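Fumarylacetoacetate hydrolase (Burkholderia xenovorans, PDB 5TI1) probably hydrolyses fumarylacetoacetate to fumarate and acetoacetate, the last step of phenylalanine and tyrosine breakdown, at a metal site that here holds magnesium. Local coordinates at residues T198-P203 against T281-I286; R202-L207 against P215-C220; D224-T229 against L258-A263; D265-E270 against F277-F282. One frame throughout, in Å; residues are numbered along the deposited sequence.

How the contacts relate
From the N terminus, strand 200-207 starts two contacts. Contact 2 closes first, where 202-207 folds back onto 215-220 as a beta hairpin. Contact 3 follows, closing the excursion between 224-229 and 258-263, neighbouring strands of the sheet that carries the magnesium ligands. Helix 264-270 continues from there, and contact 4 closes the short connection to 277-282. Contact 1 ends on 281-286 and encloses contact 3 in its long loop; it shares R202 and P203 with contact 2, and T281 and F282 with contact 4. The sodium ion joins contacts 1, 3 and 4, while W269 bonds to Q206 between contacts 4 and 2.

Contact 1: residues T198-P203 against T281-I286; sequences TPVRRP and TFATTI. With NA (sodium ion), chain L.
The backbones of 198-203 and 281-286 run in nearly opposite directions, 157° apart end to end, but stay too far apart to pair as strands: the CA atoms of V200 and A283 are 6.6 Å from each other. Side chains make the contact instead. The F282 ring does most of this, its CG set in the crowded position between backbone N and carbonyl carbon (chi1 64°). P203 lies over one face of the ring in a CH-pi contact, with CG 3.8 Å from the centroid of F282 and almost on the ring normal. V200 approaches the same ring at its edge instead, crossing F282 at about a right angle. Its CG1, anti to the backbone N, comes within 3.8 Å of F282 CE2, and the same methyl meets A283 CB at 3.6 Å. At the far end the link is polar: a water donates to T198 O at 2.6 Å and accepts from T285 OG1 at 2.7 Å, while T285 OG1 also bonds to W261. Sodium is bound by A283 O at 2.4 Å and by T284 OG1 at 2.9 Å; D260, W261 and K280 complete the site. S363 of the second subunit also packs on P203 and F282. The contact thus joins two sheets of the C-terminal domain, with V200 on strand 200-207 and T285 on strand 284-292. Apart from the water bridge the direct contact is mostly apolar, so shape fit around F282 rather than hydrogen bonding sets the position, while sodium holds the A283 and T284 oxygens.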
# COMPACT_ATOMS: atom_id res chain seq x y z
N THR B 198 -6.61 -2.70 19.49
CA THR B 198 -7.57 -1.91 18.74
C THR B 198 -8.81 -2.76 18.49
O THR B 198 -8.68 -3.86 17.95
CB THR B 198 -6.99 -1.44 17.41
OG1 THR B 198 -5.71 -0.81 17.62
CG2 THR B 198 -7.93 -0.47 16.75
N PRO B 199 -10.00 -2.31 18.89
CA PRO B 199 -11.21 -3.05 18.54
C PRO B 199 -11.43 -3.07 17.04
O PRO B 199 -11.07 -2.13 16.32
CB PRO B 199 -12.32 -2.28 19.26
CG PRO B 199 -11.78 -0.92 19.45
CD PRO B 199 -10.29 -1.08 19.64
N VAL B 200 -12.04 -4.15 16.56
CA VAL B 200 -12.23 -4.37 15.14
C VAL B 200 -13.71 -4.49 14.88
O VAL B 200 -14.38 -5.37 15.45
CB VAL B 200 -11.50 -5.63 14.65
CG1 VAL B 200 -11.85 -5.89 13.20
CG2 VAL B 200 -9.99 -5.46 14.83
N ARG B 201 -14.24 -3.65 14.01
CA ARG B 201 -15.68 -3.65 13.80
C ARG B 201 -16.02 -4.62 12.69
O ARG B 201 -15.39 -4.60 11.62
CB ARG B 201 -16.21 -2.27 13.46
CG ARG B 201 -17.74 -2.31 13.42
CD ARG B 201 -18.39 -0.96 13.42
NE ARG B 201 -18.02 -0.11 14.56
CZ ARG B 201 -18.64 -0.09 15.74
NH1 ARG B 201 -19.67 -0.90 15.99
NH2 ARG B 201 -18.22 0.74 16.68
N ARG B 202 -17.00 -5.49 12.95
CA ARG B 202 -17.49 -6.41 11.95
C ARG B 202 -17.90 -5.62 10.71
O ARG B 202 -18.72 -4.69 10.83
CB ARG B 202 -18.68 -7.22 12.48
CG ARG B 202 -19.32 -8.16 11.45
CD ARG B 202 -20.52 -8.92 12.05
NE ARG B 202 -20.15 -9.67 13.25
CZ ARG B 202 -19.63 -10.89 13.24
NH1 ARG B 202 -19.44 -11.52 12.09
NH2 ARG B 202 -19.30 -11.50 14.39
N PRO B 203 -17.35 -5.92 9.55
CA PRO B 203 -17.69 -5.16 8.34
C PRO B 203 -19.06 -5.52 7.79
O PRO B 203 -19.49 -6.67 7.85
CB PRO B 203 -16.58 -5.54 7.36
CG PRO B 203 -16.12 -6.92 7.83
CD PRO B 203 -16.24 -6.86 9.32
N THR B 281 -9.19 -5.52 4.00
CA THR B 281 -8.62 -4.22 4.30
C THR B 281 -9.33 -3.50 5.44
O THR B 281 -8.94 -2.38 5.77
CB THR B 281 -8.67 -3.33 3.06
OG1 THR B 281 -10.04 -3.10 2.72
CG2 THR B 281 -7.93 -3.99 1.89
N PHE B 282 -10.38 -4.09 6.03
CA PHE B 282 -11.08 -3.40 7.11
C PHE B 282 -10.26 -3.38 8.40
O PHE B 282 -10.51 -2.54 9.26
CB PHE B 282 -12.46 -4.04 7.35
CG PHE B 282 -12.40 -5.47 7.82
CD1 PHE B 282 -12.40 -6.51 6.92
CD2 PHE B 282 -12.37 -5.76 9.18
CE1 PHE B 282 -12.35 -7.83 7.35
CE2 PHE B 282 -12.32 -7.07 9.62
CZ PHE B 282 -12.31 -8.11 8.71
N ALA B 283 -9.28 -4.28 8.54
CA ALA B 283 -8.45 -4.35 9.74
C ALA B 283 -7.36 -5.40 9.60
O ALA B 283 -7.63 -6.51 9.12
CB ALA B 283 -9.28 -4.68 10.99
N THR B 284 -6.14 -5.06 10.00
CA THR B 284 -5.07 -6.02 10.18
C THR B 284 -4.36 -5.61 11.46
O THR B 284 -4.03 -4.43 11.62
CB THR B 284 -4.11 -6.03 8.98
OG1 THR B 284 -4.82 -6.41 7.79
CG2 THR B 284 -2.98 -7.02 9.22
N THR B 285 -4.16 -6.55 12.38
CA THR B 285 -3.57 -6.24 13.68
C THR B 285 -2.15 -6.80 13.76
O THR B 285 -1.90 -7.93 13.34
CB THR B 285 -4.44 -6.79 14.82
OG1 THR B 285 -5.77 -6.26 14.72
CG2 THR B 285 -3.88 -6.40 16.18
N ILE B 286 -1.22 -6.01 14.30
CA ILE B 286 0.10 -6.54 14.62
C ILE B 286 0.41 -6.31 16.09
O ILE B 286 -0.11 -5.38 16.73
CB ILE B 286 1.23 -5.97 13.73
CG1 ILE B 286 1.36 -4.45 13.88
CG2 ILE B 286 1.00 -6.35 12.27
CD1 ILE B 286 2.59 -3.87 13.15
NA NA L . -7.16 -8.02 7.34
O HOH W 1 -6.64 -5.32 17.12

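Contact 2: residues R202-L207 against P215-C220; sequences RPNGQL and PVFGAC
Strands 204-207 and 216-219 form an antiparallel beta hairpin whose hydrogen-bonded pairs, G205-G218 and L207-V216, have both bonds made. In the first, G218 N reaches G205 O at 3.0 Å in the carbonyl plane, whereas G205 N meets G218 O from above its plane. In the second, L207 N lies 2.7 Å from V216 O, with a similarly straight return bond from V216 N to L207 O. At the open end, C220 N donates to P203 O at 3.0 Å, nearly along the C=O axis, so the proline carbonyl is satisfied just before the strand begins. The R202 chain is extended as far as CD and then bends (chi3 -56°), bringing NH1 to C220 O at 2.9 Å, above the carbonyl plane and off its lone pairs. The other nitrogens of that guanidinium are used too, NE in a salt bridge to D413 and NH2 on I411 O. On the face of the non-hydrogen-bonded pairs, N204 CB meets F217 CZ at 3.7 Å, and N204 ND2 bonds to L443 O. Q206 lies alongside P215, its OE1 3.5 Å from P215 CG; that oxygen accepts from W269, and NE2 bonds to Y313 and E181 of the second subunit. On the opposite face L207 CD1 packs 3.4 Å from A219 O. The main-chain bonds therefore set the register, while R202 splits its guanidinium between C220 O and partners beyond the hairpin; the amides of N204 and Q206 bond outward, and Q206 NE2 ties the hairpin to the second subunit, as does N204 O through S363 of that subunit.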
# COMPACT_ATOMS: atom_id res chain seq x y z
N ARG B 202 -17.00 -5.49 12.95
CA ARG B 202 -17.49 -6.41 11.95
C ARG B 202 -17.90 -5.62 10.71
O ARG B 202 -18.72 -4.69 10.83
CB ARG B 202 -18.68 -7.22 12.48
CG ARG B 202 -19.32 -8.16 11.45
CD ARG B 202 -20.52 -8.92 12.05
NE ARG B 202 -20.15 -9.67 13.25
CZ ARG B 202 -19.63 -10.89 13.24
NH1 ARG B 202 -19.44 -11.52 12.09
NH2 ARG B 202 -19.30 -11.50 14.39
N PRO B 203 -17.35 -5.92 9.55
CA PRO B 203 -17.69 -5.16 8.34
C PRO B 203 -19.06 -5.52 7.79
O PRO B 203 -19.49 -6.67 7.85
CB PRO B 203 -16.58 -5.54 7.36
CG PRO B 203 -16.12 -6.92 7.83
CD PRO B 203 -16.24 -6.86 9.32
N ASN B 204 -19.76 -4.52 7.26
CA ASN B 204 -20.82 -4.76 6.31
C ASN B 204 -20.23 -4.84 4.91
O ASN B 204 -19.12 -4.37 4.66
CB ASN B 204 -21.88 -3.66 6.37
CG ASN B 204 -22.60 -3.62 7.69
OD1 ASN B 204 -23.09 -4.64 8.18
ND2 ASN B 204 -22.66 -2.45 8.30
N GLY B 205 -20.97 -5.43 3.98
CA GLY B 205 -20.51 -5.51 2.61
C GLY B 205 -21.49 -6.28 1.76
O GLY B 205 -22.58 -6.63 2.22
N GLN B 206 -21.10 -6.54 0.52
CA GLN B 206 -21.92 -7.33 -0.39
C GLN B 206 -21.73 -8.81 -0.11
O GLN B 206 -20.60 -9.30 -0.04
CB GLN B 206 -21.58 -7.03 -1.85
CG GLN B 206 -21.82 -5.58 -2.26
CD GLN B 206 -21.97 -5.41 -3.77
OE1 GLN B 206 -22.28 -6.37 -4.49
NE2 GLN B 206 -21.76 -4.18 -4.24
N LEU B 207 -22.84 -9.52 0.06
CA LEU B 207 -22.86 -10.95 0.33
C LEU B 207 -23.65 -11.64 -0.77
O LEU B 207 -24.72 -11.16 -1.17
CB LEU B 207 -23.49 -11.25 1.70
CG LEU B 207 -23.01 -10.41 2.89
CD1 LEU B 207 -23.87 -10.67 4.15
CD2 LEU B 207 -21.54 -10.71 3.16
N PRO B 215 -26.60 -10.04 -5.29
CA PRO B 215 -26.07 -9.96 -3.92
C PRO B 215 -26.89 -9.04 -3.03
O PRO B 215 -27.67 -8.20 -3.48
CB PRO B 215 -24.66 -9.41 -4.12
CG PRO B 215 -24.74 -8.65 -5.39
CD PRO B 215 -25.67 -9.44 -6.26
N VAL B 216 -26.68 -9.20 -1.72
CA VAL B 216 -27.31 -8.38 -0.71
C VAL B 216 -26.23 -7.59 0.02
O VAL B 216 -25.04 -7.91 -0.06
CB VAL B 216 -28.13 -9.21 0.30
CG1 VAL B 216 -29.29 -9.90 -0.40
CG2 VAL B 216 -27.22 -10.22 0.99
N PHE B 217 -26.67 -6.55 0.71
CA PHE B 217 -25.82 -5.77 1.61
C PHE B 217 -26.14 -6.17 3.04
O PHE B 217 -27.29 -6.14 3.45
CB PHE B 217 -26.09 -4.28 1.41
CG PHE B 217 -25.23 -3.38 2.26
CD1 PHE B 217 -23.95 -3.06 1.87
CD2 PHE B 217 -25.71 -2.87 3.45
CE1 PHE B 217 -23.16 -2.24 2.64
CE2 PHE B 217 -24.93 -2.05 4.22
CZ PHE B 217 -23.65 -1.74 3.81
N GLY B 218 -25.12 -6.55 3.81
CA GLY B 218 -25.41 -6.96 5.17
C GLY B 218 -24.14 -7.23 5.96
O GLY B 218 -23.03 -7.15 5.45
N ALA B 219 -24.34 -7.55 7.24
CA ALA B 219 -23.21 -7.82 8.12
C ALA B 219 -22.53 -9.12 7.71
O ALA B 219 -23.20 -10.14 7.47
CB ALA B 219 -23.66 -7.89 9.57
N CYS B 220 -21.21 -9.07 7.61
CA CYS B 220 -20.40 -10.27 7.41
C CYS B 220 -20.80 -11.39 8.37
O CYS B 220 -20.92 -11.18 9.58
CB CYS B 220 -18.93 -9.89 7.61
SG CYS B 220 -17.88 -11.25 8.01

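Contact 3: residues D224-T229 against L258-A263; sequences DIELET and LNDWSA. With MG (magnesium ion), chain K; NA (sodium ion), chain L.
The indole of W261 carries the amide of N259 on one face, with ND2 3.1 Å above the ring plane and displaced toward the rim. I225 CG2 comes to the six-membered ring obliquely. The other end of that amide is fixed: N259 OD1 accepts from E226 N at 3.1 Å, above the carbonyl plane. Three carboxylates project on the magnesium side, and those of E226 and E228 stand almost perpendicular to that of D260, at 88° and 86°. Here strands 223-233 and 252-263 are antiparallel neighbours in the metal-bearing sheet of the FAH fold. D224 and S262 pair at one end, E228 and L258 at the other, where the E228 N bond is weak; L227 and N259 form a non-hydrogen-bonded pair beside the latter. The regular pairing breaks at the inverse gamma turn centred on D260, while D260 N bonds to a lone pair of E226 O. Extended beyond CG, E226 and E228 bring OE2 and OE1 to magnesium, each at 2.2 Å. D260 bridges two metals, with OD2 2.4 Å from magnesium and OD1 2.4 Å from sodium. D153 is the fourth protein ligand of magnesium, and R264 forms a salt bridge with E226 OE1.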
# COMPACT_ATOMS: atom_id res chain seq x y z
N ASP B 224 -13.20 -14.09 10.32
CA ASP B 224 -12.18 -15.07 10.66
C ASP B 224 -10.86 -14.35 10.96
O ASP B 224 -10.66 -13.20 10.57
CB ASP B 224 -12.01 -16.09 9.53
CG ASP B 224 -11.34 -17.38 9.99
OD1 ASP B 224 -10.98 -17.48 11.18
OD2 ASP B 224 -11.19 -18.31 9.16
N ILE B 225 -9.99 -15.05 11.68
CA ILE B 225 -8.61 -14.63 11.85
C ILE B 225 -7.78 -15.20 10.72
O ILE B 225 -8.21 -16.11 10.00
CB ILE B 225 -8.01 -15.10 13.19
CG1 ILE B 225 -7.74 -16.61 13.12
CG2 ILE B 225 -8.92 -14.73 14.35
CD1 ILE B 225 -7.07 -17.18 14.33
N GLU B 226 -6.56 -14.70 10.58
CA GLU B 226 -5.50 -15.41 9.87
C GLU B 226 -4.25 -15.25 10.71
O GLU B 226 -3.70 -14.15 10.81
CB GLU B 226 -5.29 -14.89 8.44
CG GLU B 226 -6.51 -15.11 7.56
CD GLU B 226 -6.17 -15.23 6.08
OE1 GLU B 226 -6.89 -15.96 5.36
OE2 GLU B 226 -5.20 -14.61 5.65
N LEU B 227 -3.84 -16.35 11.35
CA LEU B 227 -2.63 -16.37 12.16
C LEU B 227 -1.42 -16.28 11.25
O LEU B 227 -1.23 -17.15 10.39
CB LEU B 227 -2.57 -17.64 13.00
CG LEU B 227 -1.18 -17.98 13.55
CD1 LEU B 227 -0.77 -17.00 14.63
CD2 LEU B 227 -1.17 -19.39 14.12
N GLU B 228 -0.62 -15.23 11.44
CA GLU B 228 0.55 -14.99 10.60
C GLU B 228 1.65 -14.34 11.42
O GLU B 228 1.44 -13.87 12.54
CB GLU B 228 0.21 -14.07 9.42
CG GLU B 228 -0.98 -14.51 8.59
CD GLU B 228 -1.12 -13.70 7.33
OE1 GLU B 228 -2.23 -13.66 6.76
OE2 GLU B 228 -0.11 -13.10 6.92
N THR B 229 2.84 -14.29 10.83
CA THR B 229 3.87 -13.36 11.27
C THR B 229 4.07 -12.30 10.19
O THR B 229 3.78 -12.51 9.01
CB THR B 229 5.20 -14.06 11.52
OG1 THR B 229 5.71 -14.52 10.27
CG2 THR B 229 5.03 -15.27 12.48
N LEU B 258 0.92 -11.12 13.47
CA LEU B 258 0.05 -10.45 12.51
C LEU B 258 -1.24 -11.24 12.36
O LEU B 258 -1.20 -12.42 12.00
CB LEU B 258 0.75 -10.28 11.15
CG LEU B 258 0.09 -9.37 10.09
CD1 LEU B 258 1.14 -8.86 9.07
CD2 LEU B 258 -1.03 -10.08 9.36
N ASN B 259 -2.37 -10.60 12.66
CA ASN B 259 -3.69 -11.20 12.46
C ASN B 259 -4.34 -10.48 11.29
O ASN B 259 -4.80 -9.34 11.43
CB ASN B 259 -4.54 -11.09 13.72
CG ASN B 259 -5.90 -11.77 13.56
OD1 ASN B 259 -6.21 -12.30 12.49
ND2 ASN B 259 -6.71 -11.78 14.64
N ASP B 260 -4.41 -11.16 10.15
CA ASP B 260 -5.03 -10.60 8.95
C ASP B 260 -6.51 -10.95 8.97
O ASP B 260 -6.97 -11.91 8.34
CB ASP B 260 -4.34 -11.14 7.70
CG ASP B 260 -5.00 -10.67 6.41
OD1 ASP B 260 -5.66 -9.61 6.43
OD2 ASP B 260 -4.87 -11.38 5.38
N TRP B 261 -7.28 -10.14 9.71
CA TRP B 261 -8.72 -10.34 9.82
C TRP B 261 -9.34 -10.47 8.43
O TRP B 261 -9.06 -9.68 7.53
CB TRP B 261 -9.37 -9.18 10.57
CG TRP B 261 -8.78 -8.87 11.91
CD1 TRP B 261 -7.82 -7.93 12.20
CD2 TRP B 261 -9.12 -9.48 13.17
NE1 TRP B 261 -7.54 -7.93 13.55
CE2 TRP B 261 -8.33 -8.87 14.16
CE3 TRP B 261 -10.01 -10.49 13.54
CZ2 TRP B 261 -8.42 -9.22 15.51
CZ3 TRP B 261 -10.10 -10.84 14.88
CH2 TRP B 261 -9.30 -10.21 15.85
N SER B 262 -10.21 -11.48 8.28
CA SER B 262 -10.79 -11.81 6.98
C SER B 262 -12.30 -11.95 7.11
O SER B 262 -12.79 -12.61 8.03
CB SER B 262 -10.20 -13.12 6.45
OG SER B 262 -8.84 -12.94 6.08
N ALA B 263 -13.03 -11.33 6.18
CA ALA B 263 -14.47 -11.52 6.03
C ALA B 263 -14.67 -12.45 4.83
O ALA B 263 -14.68 -12.00 3.68
CB ALA B 263 -15.18 -10.19 5.84
MG MG K . -3.56 -13.32 5.01
NA NA L . -7.16 -8.02 7.34

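Contact 4: residues D265-E270 against F277-F282; sequences DIQQWE and FNAKTF. With NA (sodium ion), chain L.
Helix 264-270 and the short, weakly bonded helix 278-281 meet here in the C-terminal FAH region, and the E270 carboxylate accepts from three backbone amides at the start of the second. From CB, the E270 chain leaves in the crowded position between backbone N and carbonyl carbon (chi1 74°), then runs straight through CG to CD (chi2 179°), which lies 3.4 Å from N278 N. At the tip, OE1 accepts from N278 N at 2.9 Å through its syn lone pair. OE2 accepts two hydrogen bonds: from A279 N at 2.9 Å on the syn lone pair, and from F277 N at 2.8 Å from well above the carboxylate plane. Three consecutive amides thus grip one carboxylate, which would favour its charged form. Beside it, A279 CB meets OE2 and packs against Q267 CB and I266 CG2. Q267, predicted to bind substrate, runs out extended beyond CG and brings OE1 near K280 CE. The K280 amine bonds to S262, with a long, weak ion pair to E226, whereas N278 ND2 bonds to H359 O of the second subunit. The backbone O of K280 binds the sodium ion at 2.4 Å.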
# COMPACT_ATOMS: atom_id res chain seq x y z
N ASP B 265 -17.06 -14.44 3.56
CA ASP B 265 -18.19 -14.37 2.65
C ASP B 265 -18.09 -13.15 1.75
O ASP B 265 -18.42 -13.22 0.56
CB ASP B 265 -19.52 -14.40 3.41
CG ASP B 265 -19.58 -13.44 4.60
OD1 ASP B 265 -18.56 -12.81 4.93
OD2 ASP B 265 -20.66 -13.33 5.21
N ILE B 266 -17.64 -12.01 2.29
CA ILE B 266 -17.33 -10.86 1.45
C ILE B 266 -16.25 -11.22 0.44
O ILE B 266 -16.29 -10.79 -0.72
CB ILE B 266 -16.92 -9.66 2.33
CG1 ILE B 266 -18.11 -9.17 3.17
CG2 ILE B 266 -16.40 -8.50 1.48
CD1 ILE B 266 -17.80 -7.95 4.02
N GLN B 267 -15.29 -12.06 0.85
CA GLN B 267 -14.17 -12.38 -0.05
C GLN B 267 -14.64 -13.22 -1.22
O GLN B 267 -14.26 -12.96 -2.37
CB GLN B 267 -13.06 -13.11 0.72
CG GLN B 267 -11.83 -13.42 -0.16
CD GLN B 267 -10.73 -14.18 0.58
OE1 GLN B 267 -9.97 -13.60 1.35
NE2 GLN B 267 -10.64 -15.49 0.33
N GLN B 268 -15.46 -14.24 -0.95
CA GLN B 268 -15.91 -15.15 -1.99
C GLN B 268 -16.56 -14.41 -3.15
O GLN B 268 -16.34 -14.74 -4.32
CB GLN B 268 -16.90 -16.16 -1.40
CG GLN B 268 -16.80 -17.55 -1.98
CD GLN B 268 -15.52 -18.25 -1.57
OE1 GLN B 268 -14.47 -18.06 -2.18
NE2 GLN B 268 -15.60 -19.06 -0.51
N TRP B 269 -17.35 -13.37 -2.84
CA TRP B 269 -18.12 -12.69 -3.87
C TRP B 269 -17.30 -11.66 -4.65
O TRP B 269 -17.56 -11.45 -5.84
CB TRP B 269 -19.34 -12.03 -3.22
CG TRP B 269 -20.12 -11.10 -4.10
CD1 TRP B 269 -20.37 -9.77 -3.87
CD2 TRP B 269 -20.77 -11.41 -5.34
NE1 TRP B 269 -21.14 -9.25 -4.88
CE2 TRP B 269 -21.39 -10.23 -5.80
CE3 TRP B 269 -20.88 -12.58 -6.11
CZ2 TRP B 269 -22.12 -10.18 -6.99
CZ3 TRP B 269 -21.60 -12.53 -7.29
CH2 TRP B 269 -22.21 -11.34 -7.72
N GLU B 270 -16.29 -11.04 -4.03
CA GLU B 270 -15.59 -9.93 -4.67
C GLU B 270 -14.32 -10.33 -5.41
O GLU B 270 -13.87 -9.56 -6.27
CB GLU B 270 -15.19 -8.88 -3.62
CG GLU B 270 -14.03 -9.35 -2.76
CD GLU B 270 -13.59 -8.35 -1.72
OE1 GLU B 270 -14.05 -7.18 -1.75
OE2 GLU B 270 -12.78 -8.75 -0.85
N PHE B 277 -10.12 -7.99 -1.37
CA PHE B 277 -10.05 -6.54 -1.28
C PHE B 277 -10.77 -6.05 -0.03
O PHE B 277 -10.15 -5.95 1.04
CB PHE B 277 -10.63 -5.91 -2.55
CG PHE B 277 -10.46 -4.42 -2.63
CD1 PHE B 277 -9.23 -3.84 -2.38
CD2 PHE B 277 -11.53 -3.61 -2.95
CE1 PHE B 277 -9.06 -2.47 -2.46
CE2 PHE B 277 -11.38 -2.24 -3.02
CZ PHE B 277 -10.13 -1.67 -2.77
N ASN B 278 -12.07 -5.76 -0.12
CA ASN B 278 -12.80 -5.30 1.06
C ASN B 278 -12.78 -6.34 2.18
O ASN B 278 -12.82 -5.99 3.36
CB ASN B 278 -14.23 -4.94 0.70
CG ASN B 278 -14.34 -3.57 0.06
OD1 ASN B 278 -13.42 -2.75 0.12
ND2 ASN B 278 -15.49 -3.30 -0.54
N ALA B 279 -12.69 -7.62 1.83
CA ALA B 279 -12.70 -8.67 2.82
C ALA B 279 -11.46 -8.68 3.70
O ALA B 279 -11.46 -9.35 4.73
CB ALA B 279 -12.82 -10.03 2.14
N LYS B 280 -10.40 -7.96 3.30
CA LYS B 280 -9.14 -7.95 4.02
C LYS B 280 -8.78 -6.61 4.63
O LYS B 280 -8.10 -6.58 5.66
CB LYS B 280 -7.99 -8.35 3.09
CG LYS B 280 -8.13 -9.72 2.48
CD LYS B 280 -7.90 -10.77 3.52
CE LYS B 280 -7.27 -12.01 2.91
NZ LYS B 280 -6.99 -12.99 3.99
N THR B 281 -9.19 -5.52 4.00
CA THR B 281 -8.62 -4.22 4.30
C THR B 281 -9.33 -3.50 5.44
O THR B 281 -8.94 -2.38 5.77
CB THR B 281 -8.67 -3.33 3.06
OG1 THR B 281 -10.04 -3.10 2.72
CG2 THR B 281 -7.93 -3.99 1.89
N PHE B 282 -10.38 -4.09 6.03
CA PHE B 282 -11.08 -3.40 7.11
C PHE B 282 -10.26 -3.38 8.40
O PHE B 282 -10.51 -2.54 9.26
CB PHE B 282 -12.46 -4.04 7.35
CG PHE B 282 -12.40 -5.47 7.82
CD1 PHE B 282 -12.40 -6.51 6.92
CD2 PHE B 282 -12.37 -5.76 9.18
CE1 PHE B 282 -12.35 -7.83 7.35
CE2 PHE B 282 -12.32 -7.07 9.62
CZ PHE B 282 -12.31 -8.11 8.71
NA NA L . -7.16 -8.02 7.34